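PDB 6GSZ: alpha-L-rhamnosidase, which probably hydrolyses terminal non-reducing alpha-L-rhamnose residues from alpha-L-rhamnosides. Local coordinates for residues A[206-211]-A[261-266]; A[310-315]-A[421-426]; A[330-335]-A[417-422]. All coordinates share one frame; numbering follows the deposited sequence. Where two conformers were deposited one is given.

Contact 1 of 3, residues A[206-211]-A[261-266]; sequences EGWYSG and SEIYDG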
loop_
_atom_site.group_PDB
_atom_site.type_symbol
_atom_site.label_atom_id
_atom_site.label_comp_id
_atom_site.label_asym_id
_atom_site.label_seq_id
_atom_site.Cartn_x
_atom_site.Cartn_y
_atom_site.Cartn_z
ATOM N N GLU A 206 2.833 22.181 2.509
ATOM C CA GLU A 206 4.183 21.788 2.066
ATOM C C GLU A 206 4.264 20.282 1.738
ATOM O O GLU A 206 5.059 19.905 0.891
ATOM C CB GLU A 206 5.212 22.206 3.117
ATOM C CG GLU A 206 5.088 21.489 4.432
ATOM C CD GLU A 206 6.047 21.906 5.512
ATOM O OE1 GLU A 206 6.614 23.027 5.402
ATOM O OE2 GLU A 206 6.181 21.125 6.516
ATOM N N GLY A 207 3.559 19.443 2.490
ATOM C CA GLY A 207 3.668 18.008 2.299
ATOM C C GLY A 207 5.105 17.523 2.323
ATOM O O GLY A 207 5.930 17.892 3.165
ATOM N N TRP A 208 5.338 16.518 1.480
ATOM C CA TRP A 208 6.638 15.936 1.248
ATOM C C TRP A 208 7.513 16.792 0.331
ATOM O O TRP A 208 8.740 16.669 0.344
ATOM C CB TRP A 208 6.456 14.531 0.627
ATOM C CG TRP A 208 5.716 13.542 1.473
ATOM C CD1 TRP A 208 6.244 12.741 2.444
ATOM C CD2 TRP A 208 4.309 13.236 1.430
ATOM N NE1 TRP A 208 5.274 11.931 2.980
ATOM C CE2 TRP A 208 4.086 12.190 2.352
ATOM C CE3 TRP A 208 3.240 13.669 0.638
ATOM C CZ2 TRP A 208 2.832 11.629 2.545
ATOM C CZ3 TRP A 208 2.000 13.084 0.807
ATOM C CH2 TRP A 208 1.806 12.061 1.739
ATOM N N TYR A 209 6.868 17.584 -0.555
ATOM C CA TYR A 209 7.605 18.342 -1.587
ATOM C C TYR A 209 8.635 19.300 -0.946
ATOM O O TYR A 209 9.787 19.393 -1.376
ATOM C CB TYR A 209 6.604 19.091 -2.490
ATOM C CG TYR A 209 7.188 19.526 -3.812
ATOM C CD1 TYR A 209 7.867 20.735 -3.941
ATOM C CD2 TYR A 209 7.107 18.699 -4.914
ATOM C CE1 TYR A 209 8.450 21.100 -5.144
ATOM C CE2 TYR A 209 7.651 19.072 -6.120
ATOM C CZ TYR A 209 8.318 20.266 -6.241
ATOM O OH TYR A 209 8.904 20.601 -7.428
ATOM N N SER A 210 8.196 20.011 0.087
ATOM C CA SER A 210 9.054 20.974 0.791
ATOM C C SER A 210 9.088 20.794 2.314
ATOM O O SER A 210 9.825 21.550 2.955
ATOM C CB SER A 210 8.768 22.405 0.412
ATOM O OG SER A 210 7.440 22.752 0.738
ATOM N N GLY A 211 8.293 19.906 2.913
ATOM C CA GLY A 211 8.317 19.717 4.323
ATOM C C GLY A 211 9.571 19.043 4.851
ATOM O O GLY A 211 10.401 18.525 4.115
ATOM N N SER A 261 1.327 23.359 8.962
ATOM C CA SER A 261 0.787 21.985 8.805
ATOM C C SER A 261 1.869 21.095 8.208
ATOM O O SER A 261 2.281 21.341 7.087
ATOM C CB SER A 261 -0.485 22.020 7.965
ATOM O OG SER A 261 -1.168 20.779 8.047
ATOM N N GLU A 262 2.355 20.167 9.027
ATOM C CA GLU A 262 3.588 19.414 8.760
ATOM C C GLU A 262 3.278 17.938 8.982
ATOM O O GLU A 262 2.601 17.597 9.925
ATOM C CB GLU A 262 4.702 19.832 9.720
ATOM C CG GLU A 262 4.981 21.308 9.726
ATOM C CD GLU A 262 6.053 21.620 10.730
ATOM O OE1 GLU A 262 7.215 21.160 10.529
ATOM O OE2 GLU A 262 5.731 22.394 11.697
ATOM N N ILE A 263 3.818 17.098 8.089
ATOM C CA ILE A 263 3.635 15.635 8.145
ATOM C C ILE A 263 3.967 15.160 9.567
ATOM O O ILE A 263 3.177 14.460 10.231
ATOM C CB ILE A 263 4.509 14.923 7.080
ATOM C CG1 ILE A 263 4.121 15.290 5.639
ATOM C CG2 ILE A 263 4.507 13.420 7.280
ATOM C CD1 ILE A 263 2.698 14.956 5.238
ATOM N N TYR A 264 5.195 15.491 10.020
ATOM C CA TYR A 264 5.671 14.954 11.313
ATOM C C TYR A 264 5.131 15.718 12.515
ATOM O O TYR A 264 4.618 15.143 13.501
ATOM C CB TYR A 264 7.193 14.905 11.420
ATOM C CG TYR A 264 7.901 13.988 10.448
ATOM C CD1 TYR A 264 7.281 12.912 9.802
ATOM C CD2 TYR A 264 9.228 14.229 10.161
ATOM C CE1 TYR A 264 8.007 12.111 8.928
ATOM C CE2 TYR A 264 9.959 13.432 9.314
ATOM C CZ TYR A 264 9.345 12.351 8.683
ATOM O OH TYR A 264 10.090 11.601 7.808
ATOM N N ASP A 265 5.260 17.051 12.492
ATOM C CA ASP A 265 4.983 17.779 13.724
ATOM C C ASP A 265 3.502 18.076 13.976
ATOM O O ASP A 265 3.119 18.227 15.128
ATOM C CB ASP A 265 5.837 19.034 13.850
ATOM C CG ASP A 265 7.289 18.768 14.245
ATOM O OD1 ASP A 265 7.611 17.614 14.676
ATOM O OD2 ASP A 265 8.125 19.713 14.078
ATOM N N GLY A 266 2.673 18.128 12.936
ATOM C CA GLY A 266 1.256 18.360 13.061
ATOM C C GLY A 266 0.855 19.734 12.527
ATOM O O GLY A 266 1.588 20.392 11.805
HETATM O O HOH W 1 2.251 23.450 5.086
HETATM O O HOH W 2 5.682 18.304 6.162
HETATM O O HOH W 3 8.263 20.955 8.085
HETATM O O HOH W 4 2.417 19.262 5.157
#
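Glu-206 OE2 accepts from two waters, and each of them continues to residues 261-266. One lies 2.6 Å from Glu-206 OE2 and also donates to Glu-262 OE1. The other donates to Glu-206 OE2 and Gly-207 O while accepting from Ile-263 N, which is 2.9 Å from this water. The first water bridges Glu-206 OE2 and Glu-262 OE1, 4.1 Å apart, and by donating to both would probably offset some of the repulsion between like charges. The carboxylate planes stand 85° apart, and Glu-206 OE2 lies against the Glu-262 chain at CG, 3.4 Å away. The other oxygen, Glu-206 OE1, is hydrogen-bonded to His-129 N and Thr-128 OG1, so both carboxylate oxygens are held. Ser-261 O receives two further waters, one held by Glu-206 N and one by Gly-207 N. The apolar part is made by Ile-263 and Trp-208: in the modelled conformer, one of two, Ile-263 CD1 sits over the centre of the Trp-208 indole, 4.2 Å above its plane, and Trp-208 also stacks with Trp-175. The contact sets the weakly bonded helical turn 207-210, which follows strand 196-205, against the tight turn joining strand 258-262 to its antiparallel neighbour 266-270.

Contact 2 of 3, residues A[310-315]-A[421-426]; sequences RRVAEH and VVHSDM. With ACT (acetate ion), chain B.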
loop_
_atom_site.group_PDB
_atom_site.type_symbol
_atom_site.label_atom_id
_atom_site.label_comp_id
_atom_site.label_asym_id
_atom_site.label_seq_id
_atom_site.Cartn_x
_atom_site.Cartn_y
_atom_site.Cartn_z
ATOM N N ARG A 310 -7.801 8.575 0.847
ATOM C CA ARG A 310 -9.105 9.055 1.245
ATOM C C ARG A 310 -9.280 8.874 2.747
ATOM O O ARG A 310 -8.559 8.127 3.410
ATOM C CB ARG A 310 -10.227 8.302 0.542
ATOM C CG ARG A 310 -10.292 8.546 -0.959
ATOM C CD ARG A 310 -11.688 8.263 -1.521
ATOM N NE ARG A 310 -11.815 8.482 -2.945
ATOM C CZ ARG A 310 -11.587 7.580 -3.899
ATOM N NH1 ARG A 310 -11.279 6.324 -3.577
ATOM N NH2 ARG A 310 -11.690 7.964 -5.172
ATOM N N ARG A 311 -10.297 9.596 3.244
ATOM C CA ARG A 311 -10.878 9.337 4.522
ATOM C C ARG A 311 -11.766 8.103 4.351
ATOM O O ARG A 311 -12.879 8.194 3.852
ATOM C CB ARG A 311 -11.685 10.547 4.996
ATOM C CG ARG A 311 -10.909 11.862 5.077
ATOM C CD ARG A 311 -11.815 13.090 5.011
ATOM N NE ARG A 311 -12.603 13.302 6.228
ATOM C CZ ARG A 311 -13.902 13.014 6.377
ATOM N NH1 ARG A 311 -14.592 12.448 5.371
ATOM N NH2 ARG A 311 -14.495 13.306 7.536
ATOM N N VAL A 312 -11.208 6.946 4.697
ATOM C CA VAL A 312 -11.838 5.684 4.340
ATOM C C VAL A 312 -12.928 5.312 5.345
ATOM O O VAL A 312 -13.947 4.706 4.951
ATOM C CB VAL A 312 -10.777 4.581 4.180
ATOM C CG1 VAL A 312 -11.360 3.224 3.924
ATOM C CG2 VAL A 312 -9.870 4.931 3.028
ATOM N N ALA A 313 -12.731 5.639 6.629
ATOM C CA ALA A 313 -13.667 5.268 7.679
ATOM C C ALA A 313 -13.541 6.232 8.855
ATOM O O ALA A 313 -12.560 6.899 9.009
ATOM C CB ALA A 313 -13.400 3.847 8.134
ATOM N N GLU A 314 -14.576 6.218 9.680
ATOM C CA GLU A 314 -14.586 6.747 11.008
ATOM C C GLU A 314 -14.212 5.637 11.994
ATOM O O GLU A 314 -14.573 4.457 11.765
ATOM C CB GLU A 314 -16.012 7.213 11.308
ATOM C CG GLU A 314 -16.109 7.945 12.603
ATOM C CD GLU A 314 -17.472 8.504 12.982
ATOM O OE1 GLU A 314 -18.349 8.606 12.103
ATOM O OE2 GLU A 314 -17.637 8.837 14.166
ATOM N N HIS A 315 -13.549 5.987 13.083
ATOM C CA HIS A 315 -13.348 5.064 14.195
ATOM C C HIS A 315 -13.729 5.791 15.479
ATOM O O HIS A 315 -13.145 6.818 15.832
ATOM C CB HIS A 315 -11.927 4.533 14.247
ATOM C CG HIS A 315 -11.806 3.272 15.001
ATOM N ND1 HIS A 315 -11.918 2.045 14.385
ATOM C CD2 HIS A 315 -11.642 3.030 16.318
ATOM C CE1 HIS A 315 -11.813 1.093 15.298
ATOM N NE2 HIS A 315 -11.642 1.668 16.494
ATOM N N VAL A 421 -9.854 7.482 9.727
ATOM C CA VAL A 421 -8.915 6.495 9.215
ATOM C C VAL A 421 -8.600 6.847 7.760
ATOM O O VAL A 421 -9.524 6.939 6.966
ATOM C CB VAL A 421 -9.453 5.066 9.334
ATOM C CG1 VAL A 421 -8.399 4.081 8.797
ATOM C CG2 VAL A 421 -9.851 4.752 10.786
ATOM N N VAL A 422 -7.301 7.098 7.476
ATOM C CA VAL A 422 -6.875 7.657 6.196
ATOM C C VAL A 422 -5.809 6.718 5.609
ATOM O O VAL A 422 -4.844 6.406 6.278
ATOM C CB VAL A 422 -6.334 9.082 6.412
ATOM C CG1 VAL A 422 -5.801 9.678 5.115
ATOM C CG2 VAL A 422 -7.349 10.021 7.046
ATOM N N HIS A 423 -5.995 6.346 4.330
ATOM C CA HIS A 423 -4.995 5.566 3.616
ATOM C C HIS A 423 -5.355 5.513 2.132
ATOM O O HIS A 423 -6.454 5.947 1.720
ATOM C CB HIS A 423 -4.811 4.133 4.168
ATOM C CG HIS A 423 -6.027 3.268 4.209
ATOM N ND1 HIS A 423 -6.476 2.577 3.091
ATOM C CD2 HIS A 423 -6.866 2.959 5.228
ATOM C CE1 HIS A 423 -7.564 1.855 3.440
ATOM N NE2 HIS A 423 -7.814 2.033 4.759
ATOM N N SER A 424 -4.431 4.922 1.343
ATOM C CA SER A 424 -4.716 4.685 -0.067
ATOM C C SER A 424 -5.922 3.752 -0.199
ATOM O O SER A 424 -5.935 2.660 0.388
ATOM C CB SER A 424 -3.487 4.108 -0.756
ATOM O OG SER A 424 -2.461 5.094 -0.826
ATOM N N ASP A 425 -6.916 4.174 -0.983
ATOM C CA ASP A 425 -8.254 3.559 -0.931
ATOM C C ASP A 425 -8.373 2.395 -1.929
ATOM O O ASP A 425 -9.093 2.461 -2.891
ATOM C CB ASP A 425 -9.344 4.608 -1.128
ATOM C CG ASP A 425 -10.758 4.154 -0.808
ATOM O OD1 ASP A 425 -10.922 3.082 -0.203
ATOM O OD2 ASP A 425 -11.680 4.860 -1.238
ATOM N N MET A 426 -7.593 1.355 -1.655
ATOM C CA MET A 426 -7.559 0.158 -2.471
ATOM C C MET A 426 -8.814 -0.682 -2.222
ATOM O O MET A 426 -9.393 -0.670 -1.161
ATOM C CB MET A 426 -6.307 -0.652 -2.102
ATOM C CG MET A 426 -4.983 0.065 -2.431
ATOM S SD MET A 426 -3.573 -0.795 -1.726
ATOM C CE MET A 426 -3.915 -0.646 0.018
HETATM C C ACT B . -10.975 0.797 6.814
HETATM O O ACT B . -9.888 0.900 6.173
HETATM O OXT ACT B . -11.129 1.004 8.075
HETATM C CH3 ACT B . -12.198 0.371 6.027
HETATM O O HOH W 5 -10.729 4.255 -5.172
#
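A classic beta bulge marks this antiparallel pairing, with Val-312 and Ala-313 both facing Val-421 where edge strand 309-315 runs beside strand 417-424 in a four-stranded sheet. The evidence is the bonding at Val-421 O: it accepts from Val-312 N at 2.8 Å and only weakly from Ala-313 N at 3.5 Å. Val-421 N returns a bond to Ala-313 O. Before the bulge the pairing is regular, Arg-310 and His-423 exchanging N-H...O bonds in both directions, with Arg-311 and Val-422 a non-hydrogen-bonded pair. The extra residue turns Val-312 toward the partner strand, where CG2 makes a CH-pi contact over the centre of the His-423 imidazole, 3.8 Å above its plane. Both ring nitrogens of His-423 donate, ND1 to Ser-424 O and NE2 to an acetate probably left from crystallisation; the second bond is nearly straight, His-423 NE2 to acetate O being 2.8 Å at 175°. That pattern is consistent with a protonated ring. Past the strand, Asp-425 centres an inverse gamma turn and meets Arg-310, whose NE is paired with Asp-168. The guanidinium and carboxylate planes are 82° apart, and Arg-310 NH1 approaches Asp-425 OD2 at 2.8 Å from the anti side, 28° out of the carboxylate plane.

Contact 3 of 3, residues A[330-335]-A[417-422]; sequences LDFGQN and VTAIVV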
loop_
_atom_site.group_PDB
_atom_site.type_symbol
_atom_site.label_atom_id
_atom_site.label_comp_id
_atom_site.label_asym_id
_atom_site.label_seq_id
_atom_site.Cartn_x
_atom_site.Cartn_y
_atom_site.Cartn_z
ATOM N N LEU A 330 -7.863 10.441 25.413
ATOM C CA LEU A 330 -8.748 9.684 24.547
ATOM C C LEU A 330 -8.098 8.339 24.212
ATOM O O LEU A 330 -6.898 8.265 23.953
ATOM C CB LEU A 330 -8.959 10.463 23.250
ATOM C CG LEU A 330 -9.378 11.923 23.361
ATOM C CD1 LEU A 330 -9.655 12.485 21.985
ATOM C CD2 LEU A 330 -10.595 12.081 24.272
ATOM N N ASP A 331 -8.930 7.299 24.198
ATOM C CA ASP A 331 -8.570 5.960 23.744
ATOM C C ASP A 331 -9.537 5.599 22.614
ATOM O O ASP A 331 -10.750 5.477 22.838
ATOM C CB ASP A 331 -8.585 4.977 24.930
ATOM C CG ASP A 331 -8.285 3.534 24.551
ATOM O OD1 ASP A 331 -7.895 3.318 23.385
ATOM O OD2 ASP A 331 -8.390 2.640 25.446
ATOM N N PHE A 332 -8.981 5.376 21.410
ATOM C CA PHE A 332 -9.798 4.947 20.258
ATOM C C PHE A 332 -9.896 3.414 20.121
ATOM O O PHE A 332 -10.585 2.940 19.210
ATOM C CB PHE A 332 -9.261 5.605 18.991
ATOM C CG PHE A 332 -9.680 7.046 18.998
ATOM C CD1 PHE A 332 -10.955 7.417 18.625
ATOM C CD2 PHE A 332 -8.814 8.007 19.483
ATOM C CE1 PHE A 332 -11.335 8.747 18.695
ATOM C CE2 PHE A 332 -9.190 9.339 19.573
ATOM C CZ PHE A 332 -10.450 9.698 19.167
ATOM N N GLY A 333 -9.209 2.657 20.987
ATOM C CA GLY A 333 -9.325 1.185 21.003
ATOM C C GLY A 333 -8.550 0.466 19.908
ATOM O O GLY A 333 -8.511 -0.775 19.876
ATOM N N GLN A 334 -7.916 1.223 19.034
ATOM C CA GLN A 334 -7.233 0.730 17.841
ATOM C C GLN A 334 -6.110 1.716 17.559
ATOM O O GLN A 334 -6.359 2.915 17.608
ATOM C CB GLN A 334 -8.196 0.657 16.658
ATOM C CG GLN A 334 -7.510 0.324 15.337
ATOM C CD GLN A 334 -6.889 -1.058 15.285
ATOM O OE1 GLN A 334 -7.554 -2.065 15.614
ATOM N NE2 GLN A 334 -5.614 -1.113 14.859
ATOM N N ASN A 335 -4.926 1.190 17.246
ATOM C CA ASN A 335 -3.819 1.987 16.759
ATOM C C ASN A 335 -4.069 2.211 15.265
ATOM O O ASN A 335 -3.951 1.269 14.464
ATOM C CB ASN A 335 -2.495 1.272 17.023
ATOM C CG ASN A 335 -1.270 2.105 16.724
ATOM O OD1 ASN A 335 -1.350 3.342 16.715
ATOM N ND2 ASN A 335 -0.122 1.469 16.557
ATOM N N VAL A 417 -15.792 14.320 19.270
ATOM C CA VAL A 417 -14.501 13.882 18.721
ATOM C C VAL A 417 -14.665 12.473 18.151
ATOM O O VAL A 417 -15.283 11.615 18.752
ATOM C CB VAL A 417 -13.328 13.979 19.730
ATOM C CG1 VAL A 417 -13.491 13.042 20.913
ATOM C CG2 VAL A 417 -11.962 13.764 19.073
ATOM N N THR A 418 -14.043 12.274 16.980
ATOM C CA THR A 418 -13.951 10.964 16.370
ATOM C C THR A 418 -12.612 10.883 15.622
ATOM O O THR A 418 -11.995 11.897 15.322
ATOM C CB THR A 418 -15.172 10.735 15.477
ATOM O OG1 THR A 418 -15.365 9.322 15.370
ATOM C CG2 THR A 418 -15.036 11.389 14.118
ATOM N N ALA A 419 -12.166 9.658 15.334
ATOM C CA ALA A 419 -10.958 9.445 14.552
ATOM C C ALA A 419 -11.363 9.180 13.104
ATOM O O ALA A 419 -12.358 8.509 12.835
ATOM C CB ALA A 419 -10.097 8.337 15.084
ATOM N N ILE A 420 -10.521 9.678 12.203
ATOM C CA ILE A 420 -10.684 9.485 10.786
ATOM C C ILE A 420 -9.514 8.626 10.333
ATOM O O ILE A 420 -8.383 8.982 10.511
ATOM C CB ILE A 420 -10.699 10.825 10.041
ATOM C CG1 ILE A 420 -11.695 11.825 10.652
ATOM C CG2 ILE A 420 -10.930 10.626 8.546
ATOM C CD1 ILE A 420 -13.139 11.398 10.641
ATOM N N VAL A 421 -9.854 7.482 9.727
ATOM C CA VAL A 421 -8.915 6.495 9.215
ATOM C C VAL A 421 -8.600 6.847 7.760
ATOM O O VAL A 421 -9.524 6.939 6.966
ATOM C CB VAL A 421 -9.453 5.066 9.334
ATOM C CG1 VAL A 421 -8.399 4.081 8.797
ATOM C CG2 VAL A 421 -9.851 4.752 10.786
ATOM N N VAL A 422 -7.301 7.098 7.476
ATOM C CA VAL A 422 -6.875 7.657 6.196
ATOM C C VAL A 422 -5.809 6.718 5.609
ATOM O O VAL A 422 -4.844 6.406 6.278
ATOM C CB VAL A 422 -6.334 9.082 6.412
ATOM C CG1 VAL A 422 -5.801 9.678 5.115
ATOM C CG2 VAL A 422 -7.349 10.021 7.046
#
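With CG anti to its own carbonyl carbon (chi1 -75°), Phe-332 sends its ring toward Ala-419, and Val-417 directs CG2, anti to the backbone N, toward Leu-330. The evidence for a CH-pi contact is that Ala-419 CB lies over one face of the phenyl ring, 3.7 Å above the plane and displaced toward the rim that CD1 and CE1 form. Phe-332 CE1 also comes within 3.6 Å of Ala-419 N, so the ring leans on backbone as well as methyl. Val-417 CG2 reaches the edge of the same ring near its plane, 4.3 Å from Phe-332 CZ. Leu-330 and Val-417 meet tip to tip, with Leu-330 CD1 and Val-417 CG2 3.9 Å apart. This is face-to-face packing of two beta sheets, as in a concanavalin-like sandwich: the short strand segments approach to 8.7 Å and run 42° apart. Strand 328-332 pairs with 400-404, whose Val-401 also touches Leu-330 and Phe-332, while Leu-340 of strand 339-344, beside 417-424, touches Phe-332. Just after Phe-332 an Asx turn, Asp-331 OD1 accepting from Gly-333 N at 2.8 Å while also paired with Arg-399, leads into the corner at Gly-333 and Gln-334.

How the contacts relate
Contacts 2 and 3 both use strand 417-424, their centres about 12 Å apart. One pairs the strand within its sheet; the other packs its N-terminal end, 417-419, against a second sheet. They also join directly: His-315 N lies 2.8 Å from Ala-419 O, a probable hydrogen bond. Contact 1 touches neither, its centre about 19 Å from that of contact 2 and 21 Å from that of contact 3, though its strand 258-262 lies in the same sheet as 328-332 of contact 3. The side chain of Ser-261 is about 5 Å from that of Ser-392, a calcium ligand. Beside contact 1, Tyr-264 OH hydrogen-bonds to the backbone O of Glu-466, a residue that lines the glucose pocket.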